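Local coordinates for protein amidase, hydantoinase/carbamoylase family (Burkholderia ambifaria, PDB 5TP4) that probably hydrolyses N-carbamoyl-L-amino acids, using two zinc ions per subunit, at residues Gly148-Phe152 with Thr153-Pro157; Val407-Asn410 with Ala411-Arg415; Ile369-Ala372 with Arg373-Thr377; Phe142-Ala145 with Met146-Ser149; Leu112-Val115 with Arg116-Asp120. All blocks are in the same frame, centred on the assembly; numbering follows the deposited sequence.

Contact 1 (Gly148-Phe152 with Thr153-Pro157); sequences GSAVF and TGALP
Val151 and Leu156 meet at the C-terminal end of helix 147-153, their side chains lying obliquely to one another. The CD2 branch of Leu156 does the touching, 4.0 Å from Val151 CG2. With CG1 of Val151 anti to the backbone N (chi1 174°), CG2 lies beside that N and faces the leucine. Leu156 also packs backwards through its CB, 3.8 Å from Ala150 CB. The chain has therefore folded back over the last turn, and a Schellman motif makes the reversal. Gly154 takes a positive phi of 85°, the left-handed conformation that ends the helix. Its N donates to Val151 O at 3.1 Å, from above the carbonyl plane. Ala150 O takes a weak bond from Ala155 N and a straighter one from Leu156 N at 3.1 Å. The apolar pair usual for this motif is present too, with Ala150 CB 4.3 Å from Ala155 CB. A water donates to both Val151 O and Leu156 O, bridging the two carbonyls across the reversal. Phe152 and Thr153 stand at about a right angle; the phenyl ring leads away from the turn to Trp134 and Leu371, and Thr153 N continues the helical bonding to Ser149 O at 2.9 Å. Ser149 OG is held by Asp367. Around the turn, Phe152 meets Trp134 edge-to-face, Ser149 and Ala150 pack on Leu370 of helix 367-372, and Val151 and Leu156 pack on Ala161 of helix 158-163, which follows directly after Pro157 at its N-cap.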
loop_
_atom_site.group_PDB
_atom_site.type_symbol
_atom_site.label_atom_id
_atom_site.label_comp_id
_atom_site.label_asym_id
_atom_site.label_seq_id
_atom_site.Cartn_x
_atom_site.Cartn_y
_atom_site.Cartn_z
ATOM N N GLY B 148 -27.407 -7.497 17.791
ATOM C CA GLY B 148 -28.603 -7.599 18.620
ATOM C C GLY B 148 -29.816 -6.925 17.992
ATOM O O GLY B 148 -30.919 -7.475 18.007
ATOM N N SER B 149 -29.637 -5.721 17.445
ATOM C CA SER B 149 -30.777 -5.070 16.806
ATOM C C SER B 149 -31.144 -5.750 15.491
ATOM O O SER B 149 -32.331 -5.814 15.150
ATOM C CB SER B 149 -30.486 -3.574 16.584
ATOM O OG SER B 149 -29.265 -3.404 15.880
ATOM N N ALA B 150 -30.167 -6.287 14.750
ATOM C CA ALA B 150 -30.511 -7.083 13.564
ATOM C C ALA B 150 -31.365 -8.299 13.923
ATOM O O ALA B 150 -32.285 -8.660 13.176
ATOM C CB ALA B 150 -29.238 -7.534 12.833
ATOM N N VAL B 151 -31.071 -8.964 15.049
ATOM C CA VAL B 151 -31.912 -10.094 15.461
ATOM C C VAL B 151 -33.290 -9.597 15.881
ATOM O O VAL B 151 -34.312 -10.174 15.500
ATOM C CB VAL B 151 -31.233 -10.914 16.580
ATOM C CG1 VAL B 151 -32.182 -12.016 17.115
ATOM C CG2 VAL B 151 -29.965 -11.572 16.039
ATOM N N PHE B 152 -33.342 -8.500 16.642
ATOM C CA PHE B 152 -34.625 -7.919 17.046
ATOM C C PHE B 152 -35.519 -7.597 15.850
ATOM O O PHE B 152 -36.739 -7.860 15.880
ATOM C CB PHE B 152 -34.377 -6.657 17.876
ATOM C CG PHE B 152 -35.634 -6.018 18.391
ATOM C CD1 PHE B 152 -36.146 -6.369 19.622
ATOM C CD2 PHE B 152 -36.277 -5.017 17.647
ATOM C CE1 PHE B 152 -37.308 -5.754 20.109
ATOM C CE2 PHE B 152 -37.435 -4.402 18.134
ATOM C CZ PHE B 152 -37.941 -4.772 19.349
ATOM N N THR B 153 -34.949 -7.024 14.785
ATOM C CA THR B 153 -35.758 -6.639 13.631
ATOM C C THR B 153 -35.997 -7.777 12.645
ATOM O O THR B 153 -36.721 -7.578 11.666
ATOM C CB THR B 153 -35.122 -5.456 12.877
ATOM O OG1 THR B 153 -33.850 -5.840 12.330
ATOM C CG2 THR B 153 -34.953 -4.263 13.811
ATOM N N GLY B 154 -35.418 -8.951 12.861
ATOM C CA GLY B 154 -35.589 -10.057 11.941
ATOM C C GLY B 154 -34.628 -10.065 10.764
ATOM O O GLY B 154 -34.756 -10.924 9.883
ATOM N N ALA B 155 -33.665 -9.137 10.727
ATOM C CA ALA B 155 -32.707 -9.080 9.630
ATOM C C ALA B 155 -31.672 -10.193 9.743
ATOM O O ALA B 155 -31.113 -10.629 8.726
ATOM C CB ALA B 155 -32.045 -7.692 9.603
ATOM N N LEU B 156 -31.435 -10.682 10.960
ATOM C CA LEU B 156 -30.488 -11.763 11.234
ATOM C C LEU B 156 -31.237 -12.822 12.034
ATOM O O LEU B 156 -31.733 -12.521 13.137
ATOM C CB LEU B 156 -29.263 -11.247 12.006
ATOM C CG LEU B 156 -28.200 -12.265 12.401
ATOM C CD1 LEU B 156 -27.593 -12.898 11.172
ATOM C CD2 LEU B 156 -27.116 -11.574 13.233
ATOM N N PRO B 157 -31.356 -14.056 11.541
ATOM C CA PRO B 157 -32.046 -15.091 12.327
ATOM C C PRO B 157 -31.334 -15.372 13.648
ATOM O O PRO B 157 -30.103 -15.361 13.727
ATOM C CB PRO B 157 -32.019 -16.318 11.404
ATOM C CG PRO B 157 -31.785 -15.756 10.026
ATOM C CD PRO B 157 -30.924 -14.548 10.224
HETATM O O HOH W 1 -34.235 -12.419 13.919
#

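Contact 2 (Val407-Asn410 with Ala411-Arg415); sequences VLLN and AVLAR
Leu408 and Val412 stand one helical turn apart, side by side and pointing the same way, with Leu408 CD1 4.0 Å from Val412 CG2. Leu409 and Leu413 repeat the pairing on an adjoining stripe, Leu409 CD1 to Leu413 CD1 at 4.1 Å in one of the two conformers of Leu413. Beneath these apolar rows every carbonyl from Val407 to Asn410 is taken by the amide four residues on. Ala411 N bonds Val407 O at 2.9 Å, Val412 N bonds Leu408 O, Leu413 N bonds Leu409 O, and Ala414 N closes the series on Asn410 O at 3.0 Å. Asn410 is the buried polar side chain of the group, and both ends of its amide are satisfied. OD1 accepts from NE2 of His7, a residue of the purification tag, so this bond belongs to the construct; ND2 donates to Leu13 O and to Asn406 O. CG beside the backbone N (chi1 -81°) turns ND2 back toward Asn406 O, one turn earlier. Arg415 reaches away from the turn to a salt bridge between its NE and Asp192. Leu408 and Val412 rest on Phe195 of strand 193-199, and Leu409 on helix 105-121. This is a regular alpha-helix, with i to i+4 bonds and apolar ridges, packed against the mixed sheet of an M20-type metallohydrolase.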
loop_
_atom_site.group_PDB
_atom_site.type_symbol
_atom_site.label_atom_id
_atom_site.label_comp_id
_atom_site.label_asym_id
_atom_site.label_seq_id
_atom_site.Cartn_x
_atom_site.Cartn_y
_atom_site.Cartn_z
ATOM N N VAL B 407 -33.356 17.462 24.460
ATOM C CA VAL B 407 -34.077 17.257 23.203
ATOM C C VAL B 407 -34.652 15.851 23.152
ATOM O O VAL B 407 -35.821 15.652 22.784
ATOM C CB VAL B 407 -33.152 17.533 22.003
ATOM C CG1 VAL B 407 -33.797 17.016 20.704
ATOM C CG2 VAL B 407 -32.882 19.046 21.897
ATOM N N LEU B 408 -33.849 14.849 23.526
ATOM C CA LEU B 408 -34.339 13.471 23.553
ATOM C C LEU B 408 -35.557 13.353 24.448
ATOM O O LEU B 408 -36.571 12.751 24.078
ATOM C CB LEU B 408 -33.237 12.536 24.045
ATOM C CG LEU B 408 -33.627 11.042 24.171
ATOM C CD1 LEU B 408 -33.886 10.485 22.741
ATOM C CD2 LEU B 408 -32.527 10.268 24.879
ATOM N N LEU B 409 -35.470 13.939 25.640
ATOM C CA LEU B 409 -36.563 13.853 26.600
ATOM C C LEU B 409 -37.844 14.400 26.014
ATOM O O LEU B 409 -38.922 13.817 26.187
ATOM C CB LEU B 409 -36.190 14.653 27.855
ATOM C CG LEU B 409 -37.304 15.008 28.836
ATOM C CD1 LEU B 409 -37.809 13.741 29.571
ATOM C CD2 LEU B 409 -36.756 16.031 29.852
ATOM N N ASN B 410 -37.764 15.567 25.375
ATOM C CA ASN B 410 -38.999 16.215 24.974
ATOM C C ASN B 410 -39.541 15.632 23.679
ATOM O O ASN B 410 -40.761 15.639 23.476
ATOM C CB ASN B 410 -38.793 17.725 24.875
ATOM C CG ASN B 410 -38.875 18.385 26.229
ATOM O OD1 ASN B 410 -39.960 18.746 26.671
ATOM N ND2 ASN B 410 -37.724 18.483 26.942
ATOM N N ALA B 411 -38.678 15.114 22.815
ATOM C CA ALA B 411 -39.198 14.378 21.659
ATOM C C ALA B 411 -39.875 13.083 22.099
ATOM O O ALA B 411 -40.961 12.742 21.600
ATOM C CB ALA B 411 -38.088 14.073 20.657
ATOM N N VAL B 412 -39.266 12.356 23.051
ATOM C CA VAL B 412 -39.877 11.119 23.532
ATOM C C VAL B 412 -41.207 11.403 24.217
ATOM O O VAL B 412 -42.187 10.674 24.013
ATOM C CB VAL B 412 -38.902 10.360 24.457
ATOM C CG1 VAL B 412 -39.642 9.285 25.330
ATOM C CG2 VAL B 412 -37.738 9.748 23.630
ATOM N N LEU B 413 -41.277 12.466 25.047
ATOM C CA LEU B 413 -42.537 12.795 25.716
ATOM C C LEU B 413 -43.616 13.189 24.723
ATOM O O LEU B 413 -44.790 12.843 24.900
ATOM C CB LEU B 413 -42.336 13.929 26.715
ATOM C CG LEU B 413 -41.675 13.521 28.018
ATOM C CD1 LEU B 413 -41.777 14.649 29.029
ATOM C CD2 LEU B 413 -42.299 12.253 28.587
ATOM N N ALA B 414 -43.249 13.941 23.682
ATOM C CA ALA B 414 -44.242 14.270 22.670
ATOM C C ALA B 414 -44.783 13.000 22.025
ATOM O O ALA B 414 -45.994 12.859 21.833
ATOM C CB ALA B 414 -43.638 15.210 21.617
ATOM N N ARG B 415 -43.898 12.034 21.760
ATOM C CA ARG B 415 -44.325 10.806 21.105
ATOM C C ARG B 415 -45.158 9.941 22.040
ATOM O O ARG B 415 -46.212 9.411 21.645
ATOM C CB ARG B 415 -43.095 10.043 20.607
ATOM C CG ARG B 415 -43.450 8.798 19.797
ATOM C CD ARG B 415 -44.105 9.159 18.448
ATOM N NE ARG B 415 -44.283 7.959 17.637
ATOM C CZ ARG B 415 -44.518 7.927 16.333
ATOM N NH1 ARG B 415 -44.633 9.047 15.624
ATOM N NH2 ARG B 415 -44.624 6.743 15.738
#

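Contact 3 (Ile369-Ala372 with Arg373-Thr377); sequences ILLA and RRVPT
The guanidinium of Arg373 has Ile369 CG2 over one face, 3.5 Å above the plane and offset toward the rim beside NH2. Leu370 comes to the same group obliquely, its CD1 4.2 Å from NH1. NH2 itself donates to Thr336 OG1 on strand 324-337. The arginine folds back along the helix: CG lies beside the backbone N (chi1 -64°), then the chain runs extended to NE, its CG passing 3.7 Å from Ile369 O. It crosses Ile369 obliquely. At the helix end Leu371 O accepts from two amides, Val375 N at 2.8 Å, nearly straight on the carbonyl, and Arg374 N at 2.9 Å, from above the carbonyl plane. The bond from Arg373 N to Leu370 O is weak. Leu371 and Val375 lie side by side, pointing the same way, and CD1 and CG2 touch at 4.1 Å. Beyond the turn Thr377, the first residue of strand 377-382, sets its CB 3.8 Å from Ala372 CB. Its OG1 donates to Val375 O, locking the hydroxyl into the loop, and the same carbonyl also receives a CA-H...O contact from Ala372. Tyr194 of strand 193-199 packs against Leu371, Val375 and Thr377, and Ser149 against Leu371. The loop joins helix 367-372 to strand 377-382 of the mixed sheet. Chemically, two amides on Leu371 O pin the reversal and Val375 O takes the Thr377 hydroxyl, while the guanidinium packs one face on Ile369 CG2 as NH2 bonds Thr336 OG1.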
loop_
_atom_site.group_PDB
_atom_site.type_symbol
_atom_site.label_atom_id
_atom_site.label_comp_id
_atom_site.label_asym_id
_atom_site.label_seq_id
_atom_site.Cartn_x
_atom_site.Cartn_y
_atom_site.Cartn_z
ATOM N N ILE B 369 -30.109 2.397 12.610
ATOM C CA ILE B 369 -30.195 2.059 11.183
ATOM C C ILE B 369 -31.063 0.821 10.969
ATOM O O ILE B 369 -31.931 0.769 10.067
ATOM C CB ILE B 369 -28.785 1.847 10.603
ATOM C CG1 ILE B 369 -27.996 3.144 10.654
ATOM C CG2 ILE B 369 -28.908 1.311 9.157
ATOM C CD1 ILE B 369 -28.607 4.275 9.847
ATOM N N LEU B 370 -30.817 -0.216 11.778
ATOM C CA LEU B 370 -31.600 -1.444 11.682
ATOM C C LEU B 370 -33.040 -1.204 12.109
ATOM O O LEU B 370 -33.971 -1.707 11.469
ATOM C CB LEU B 370 -30.980 -2.539 12.552
ATOM C CG LEU B 370 -29.750 -3.313 12.053
ATOM C CD1 LEU B 370 -30.109 -4.279 10.951
ATOM C CD2 LEU B 370 -28.577 -2.371 11.618
ATOM N N LEU B 371 -33.241 -0.451 13.191
ATOM C CA LEU B 371 -34.605 -0.219 13.677
ATOM C C LEU B 371 -35.431 0.553 12.657
ATOM O O LEU B 371 -36.626 0.279 12.482
ATOM C CB LEU B 371 -34.597 0.538 15.006
ATOM C CG LEU B 371 -34.547 -0.324 16.279
ATOM C CD1 LEU B 371 -35.853 -1.108 16.544
ATOM C CD2 LEU B 371 -33.375 -1.324 16.278
ATOM N N ALA B 372 -34.808 1.514 11.964
ATOM C CA ALA B 372 -35.545 2.392 11.053
ATOM C C ALA B 372 -36.189 1.634 9.914
ATOM O O ALA B 372 -37.154 2.130 9.318
ATOM C CB ALA B 372 -34.617 3.459 10.467
ATOM N N ARG B 373 -35.673 0.452 9.591
ATOM C CA ARG B 373 -36.255 -0.337 8.523
ATOM C C ARG B 373 -37.519 -1.056 8.963
ATOM O O ARG B 373 -38.229 -1.592 8.108
ATOM C CB ARG B 373 -35.225 -1.322 7.993
ATOM C CG ARG B 373 -34.046 -0.590 7.354
ATOM C CD ARG B 373 -32.885 -1.537 7.029
ATOM N NE ARG B 373 -31.760 -0.763 6.507
ATOM C CZ ARG B 373 -30.486 -1.121 6.619
ATOM N NH1 ARG B 373 -30.164 -2.267 7.223
ATOM N NH2 ARG B 373 -29.536 -0.326 6.127
ATOM N N ARG B 374 -37.831 -1.037 10.259
ATOM C CA ARG B 374 -38.980 -1.772 10.775
ATOM C C ARG B 374 -39.921 -0.875 11.568
ATOM O O ARG B 374 -41.120 -1.154 11.614
ATOM C CB ARG B 374 -38.514 -2.942 11.653
ATOM C CG ARG B 374 -38.086 -4.191 10.879
ATOM C CD ARG B 374 -39.292 -4.954 10.309
ATOM N NE ARG B 374 -40.221 -5.402 11.354
ATOM C CZ ARG B 374 -40.397 -6.670 11.733
ATOM N NH1 ARG B 374 -39.717 -7.655 11.155
ATOM N NH2 ARG B 374 -41.273 -6.959 12.691
ATOM N N VAL B 375 -39.414 0.151 12.249
ATOM C CA VAL B 375 -40.279 0.977 13.092
ATOM C C VAL B 375 -39.900 2.444 12.930
ATOM O O VAL B 375 -38.772 2.771 12.532
ATOM C CB VAL B 375 -40.202 0.565 14.573
ATOM C CG1 VAL B 375 -40.271 -0.965 14.744
ATOM C CG2 VAL B 375 -38.974 1.081 15.173
ATOM N N PRO B 376 -40.844 3.355 13.200
ATOM C CA PRO B 376 -40.522 4.790 13.114
ATOM C C PRO B 376 -39.380 5.166 14.044
ATOM O O PRO B 376 -39.423 4.903 15.249
ATOM C CB PRO B 376 -41.833 5.471 13.521
ATOM C CG PRO B 376 -42.875 4.484 13.199
ATOM C CD PRO B 376 -42.278 3.139 13.492
ATOM N N THR B 377 -38.357 5.802 13.470
ATOM C CA THR B 377 -37.076 6.008 14.133
ATOM C C THR B 377 -36.564 7.425 13.931
ATOM O O THR B 377 -36.767 8.027 12.868
ATOM C CB THR B 377 -36.034 4.990 13.599
ATOM O OG1 THR B 377 -36.402 3.668 14.040
ATOM C CG2 THR B 377 -34.610 5.298 14.084
#

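Contact 4 (Phe142-Ala145 with Met146-Ser149); sequences FAPA and MLGS
Leu147 turns back over the loop that precedes it and touches Pro144 from the first carbon outward. Leu147 CB sits 3.4 Å from Pro144 O. Leu147 CG, placed anti to the backbone N (chi1 -179°), comes within 4.1 Å of Pro144 CD. The two side chains cross at about a right angle. At the tip, Leu147 CD1 does most of the work: Pro144 CD is 4.0 Å from it, Ala143 O 3.7 Å, and Phe142 CB 4.2 Å. The Ala143-Pro144 peptide is cis; Phe142, Ala143 and Pro144 all contact this one methyl. The loop runs from strand 129-133 into helix 147-153, and in this M20 enzyme it follows closely on Glu137 and Glu138, residues seen to bind zinc in this protein, though no zinc is bound to them in this chain. Met146 fills the N-cap position with a positive phi of 56°, and its backbone is hydrogen-bonded to Glu137, that of Leu147 to Asn136. The Met146 side chain bends twice after CB and brings SD to 4.0 Å from Ala145 CB; it lies about 4 Å from the side chain of Glu137. Met146 also packs on Asp367 and Leu370 of helix 367-372. Phe142 leads its ring away toward Leu172 and Ala175 of helix 172-179, with Leu172 touching Leu147 as well, while Phe142 O accepts from Asn136 ND2.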
loop_
_atom_site.group_PDB
_atom_site.type_symbol
_atom_site.label_atom_id
_atom_site.label_comp_id
_atom_site.label_asym_id
_atom_site.label_seq_id
_atom_site.Cartn_x
_atom_site.Cartn_y
_atom_site.Cartn_z
ATOM N N PHE B 142 -17.845 -10.444 17.886
ATOM C CA PHE B 142 -18.656 -11.273 17.009
ATOM C C PHE B 142 -19.080 -10.450 15.804
ATOM O O PHE B 142 -19.286 -9.243 15.910
ATOM C CB PHE B 142 -19.910 -11.793 17.725
ATOM C CG PHE B 142 -19.620 -12.637 18.958
ATOM C CD1 PHE B 142 -19.304 -13.988 18.834
ATOM C CD2 PHE B 142 -19.703 -12.083 20.237
ATOM C CE1 PHE B 142 -19.056 -14.775 19.975
ATOM C CE2 PHE B 142 -19.455 -12.852 21.362
ATOM C CZ PHE B 142 -19.133 -14.201 21.235
ATOM N N ALA B 143 -19.252 -11.122 14.660
ATOM C CA ALA B 143 -19.855 -10.485 13.506
ATOM C C ALA B 143 -21.331 -10.851 13.423
ATOM O O ALA B 143 -21.719 -11.967 13.781
ATOM C CB ALA B 143 -19.148 -10.920 12.217
ATOM N N PRO B 144 -22.199 -9.951 12.944
ATOM C CA PRO B 144 -21.896 -8.615 12.426
ATOM C C PRO B 144 -21.995 -7.503 13.458
ATOM O O PRO B 144 -22.371 -7.728 14.612
ATOM C CB PRO B 144 -22.992 -8.409 11.379
ATOM C CG PRO B 144 -24.199 -9.074 12.051
ATOM C CD PRO B 144 -23.626 -10.290 12.766
ATOM N N ALA B 145 -21.696 -6.286 13.012
ATOM C CA ALA B 145 -22.098 -5.123 13.784
ATOM C C ALA B 145 -23.619 -5.100 13.884
ATOM O O ALA B 145 -24.328 -5.666 13.043
ATOM C CB ALA B 145 -21.587 -3.833 13.137
ATOM N N MET B 146 -24.116 -4.447 14.938
ATOM C CA MET B 146 -25.562 -4.300 15.157
ATOM C C MET B 146 -26.237 -5.661 15.195
ATOM O O MET B 146 -27.359 -5.828 14.708
ATOM C CB MET B 146 -26.223 -3.414 14.094
ATOM C CG MET B 146 -26.068 -1.905 14.313
ATOM S SD MET B 146 -24.558 -1.180 13.634
ATOM C CE MET B 146 -24.886 -1.321 11.898
ATOM N N LEU B 147 -25.544 -6.641 15.788
ATOM C CA LEU B 147 -26.053 -8.009 15.823
ATOM C C LEU B 147 -27.367 -8.091 16.598
ATOM O O LEU B 147 -28.342 -8.687 16.129
ATOM C CB LEU B 147 -24.978 -8.917 16.446
ATOM C CG LEU B 147 -25.280 -10.413 16.564
ATOM C CD1 LEU B 147 -23.946 -11.197 16.651
ATOM C CD2 LEU B 147 -26.170 -10.721 17.778
ATOM N N GLY B 148 -27.407 -7.497 17.791
ATOM C CA GLY B 148 -28.603 -7.599 18.620
ATOM C C GLY B 148 -29.816 -6.925 17.992
ATOM O O GLY B 148 -30.919 -7.475 18.007
ATOM N N SER B 149 -29.637 -5.721 17.445
ATOM C CA SER B 149 -30.777 -5.070 16.806
ATOM C C SER B 149 -31.144 -5.750 15.491
ATOM O O SER B 149 -32.331 -5.814 15.150
ATOM C CB SER B 149 -30.486 -3.574 16.584
ATOM O OG SER B 149 -29.265 -3.404 15.880
#

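Contact 5 (Leu112-Val115 with Arg116-Asp120); sequences LEVV and RTLND
Glu113 OE2 is gripped by three groups: Thr117 OG1 one turn on, at 2.7 Å, the guanidinium of Arg19 in a salt bridge, and the backbone N of Asp16. The hydroxyl meets OE2 from above the carboxylate plane, at the end of a side chain bent at chi2 (58°), a bend that brings the acid back over its own helix. Glu113 OE1 receives a 2.6 Å bond from a water, and Arg116 NH1 donates to that water at 2.8 Å, so acid and base are linked through solvent. Their charged groups do not touch; the carboxylate and guanidinium planes stand 78° apart. Leu112 CD2 lies over one face of the Arg116 guanidinium, 3.8 Å above its centre, and Leu112 CG is 3.8 Å from Arg116 NE. The extended chain from CG to NE carries the group back along the helix, and Trp57 engages it in a cation-pi interaction. Val115 and Asn119 run side by side, CG1 to ND2 at 3.9 Å, while the asparagine amide is held by Ala61 O and Arg77. Regular i to i+4 bonds, such as Asn119 N to Val115 O at 2.8 Å, underlie all of this. Helix 105-121 is thus wedged between neighbours: Glu113 and Thr117 face helix 17-28, Val114 and Leu118 pack on helix 398-416, and Val115 and Leu118 reach Ile131 and Leu129 of strand 129-133.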
loop_
_atom_site.group_PDB
_atom_site.type_symbol
_atom_site.label_atom_id
_atom_site.label_comp_id
_atom_site.label_asym_id
_atom_site.label_seq_id
_atom_site.Cartn_x
_atom_site.Cartn_y
_atom_site.Cartn_z
ATOM N N LEU B 112 -31.733 6.498 30.663
ATOM C CA LEU B 112 -31.897 6.413 32.112
ATOM C C LEU B 112 -32.175 7.789 32.704
ATOM O O LEU B 112 -33.024 7.940 33.587
ATOM C CB LEU B 112 -30.653 5.788 32.748
ATOM C CG LEU B 112 -30.611 5.766 34.284
ATOM C CD1 LEU B 112 -31.720 4.886 34.885
ATOM C CD2 LEU B 112 -29.225 5.251 34.727
ATOM N N GLU B 113 -31.470 8.818 32.231
ATOM C CA GLU B 113 -31.711 10.130 32.812
ATOM C C GLU B 113 -33.105 10.633 32.447
ATOM O O GLU B 113 -33.751 11.302 33.256
ATOM C CB GLU B 113 -30.611 11.117 32.385
ATOM C CG GLU B 113 -30.869 12.597 32.760
ATOM C CD GLU B 113 -31.065 12.806 34.257
ATOM O OE1 GLU B 113 -30.443 12.060 35.050
ATOM O OE2 GLU B 113 -31.845 13.728 34.636
ATOM N N VAL B 114 -33.585 10.322 31.237
ATOM C CA VAL B 114 -34.972 10.627 30.897
ATOM C C VAL B 114 -35.920 10.060 31.947
ATOM O O VAL B 114 -36.806 10.755 32.456
ATOM C CB VAL B 114 -35.305 10.102 29.489
ATOM C CG1 VAL B 114 -36.817 10.111 29.248
ATOM C CG2 VAL B 114 -34.604 10.990 28.459
ATOM N N VAL B 115 -35.735 8.797 32.302
ATOM C CA VAL B 115 -36.615 8.180 33.285
ATOM C C VAL B 115 -36.444 8.833 34.655
ATOM O O VAL B 115 -37.432 9.120 35.340
ATOM C CB VAL B 115 -36.370 6.673 33.334
ATOM C CG1 VAL B 115 -37.087 6.035 34.571
ATOM C CG2 VAL B 115 -36.893 6.040 32.022
ATOM N N ARG B 116 -35.203 9.095 35.069
ATOM C CA ARG B 116 -34.991 9.704 36.381
ATOM C C ARG B 116 -35.640 11.075 36.448
ATOM O O ARG B 116 -36.206 11.460 37.480
ATOM C CB ARG B 116 -33.498 9.831 36.683
ATOM C CG ARG B 116 -32.815 8.494 36.937
ATOM C CD ARG B 116 -31.284 8.685 37.023
ATOM N NE ARG B 116 -30.648 7.517 37.630
ATOM C CZ ARG B 116 -29.339 7.427 37.843
ATOM N NH1 ARG B 116 -28.539 8.420 37.447
ATOM N NH2 ARG B 116 -28.832 6.356 38.456
ATOM N N THR B 117 -35.591 11.809 35.339
ATOM C CA THR B 117 -36.263 13.103 35.266
ATOM C C THR B 117 -37.786 12.955 35.325
ATOM O O THR B 117 -38.453 13.689 36.069
ATOM C CB THR B 117 -35.783 13.842 34.007
ATOM O OG1 THR B 117 -34.462 14.365 34.278
ATOM C CG2 THR B 117 -36.723 14.983 33.625
ATOM N N LEU B 118 -38.352 11.992 34.600
ATOM C CA LEU B 118 -39.793 11.766 34.698
ATOM C C LEU B 118 -40.203 11.378 36.113
ATOM O O LEU B 118 -41.251 11.811 36.596
ATOM C CB LEU B 118 -40.227 10.686 33.707
ATOM C CG LEU B 118 -40.010 11.058 32.238
ATOM C CD1 LEU B 118 -40.506 9.949 31.355
ATOM C CD2 LEU B 118 -40.699 12.414 31.863
ATOM N N ASN B 119 -39.381 10.566 36.791
ATOM C CA ASN B 119 -39.645 10.211 38.183
ATOM C C ASN B 119 -39.633 11.444 39.073
ATOM O O ASN B 119 -40.533 11.630 39.904
ATOM C CB ASN B 119 -38.619 9.196 38.695
ATOM C CG ASN B 119 -38.785 7.830 38.092
ATOM O OD1 ASN B 119 -39.791 7.534 37.431
ATOM N ND2 ASN B 119 -37.777 6.975 38.296
ATOM N N ASP B 120 -38.617 12.303 38.910
ATOM C CA ASP B 120 -38.524 13.515 39.719
ATOM C C ASP B 120 -39.728 14.424 39.503
ATOM O O ASP B 120 -40.199 15.072 40.446
ATOM C CB ASP B 120 -37.246 14.285 39.376
ATOM C CG ASP B 120 -35.988 13.567 39.834
ATOM O OD1 ASP B 120 -36.101 12.626 40.630
ATOM O OD2 ASP B 120 -34.895 13.963 39.386
HETATM O O HOH W 2 -28.683 10.130 35.278
#

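How the contacts relate
From the N terminus the order is contact 5, 4, 1, 3, 2. Each is local, turning back over its own few residues; none nests in or crosses another, and contacts 4 and 1 share Gly148 and Ser149 on helix 147-153, one at its start and the other at its end. Contact 3 closes the turn from helix 367-372 into strand 377-382 and packs on contacts 1 and 4, bringing distant parts of the sequence together beside the zinc region. Contacts 5 and 2 lie on helices that pack on each other, through Leu409 against Val114, Thr117 and Leu118. Arg415 against Pro376 joins contact 2 to contact 3; contact 5 stays about 17 Å from contact 1 at the nearest atoms.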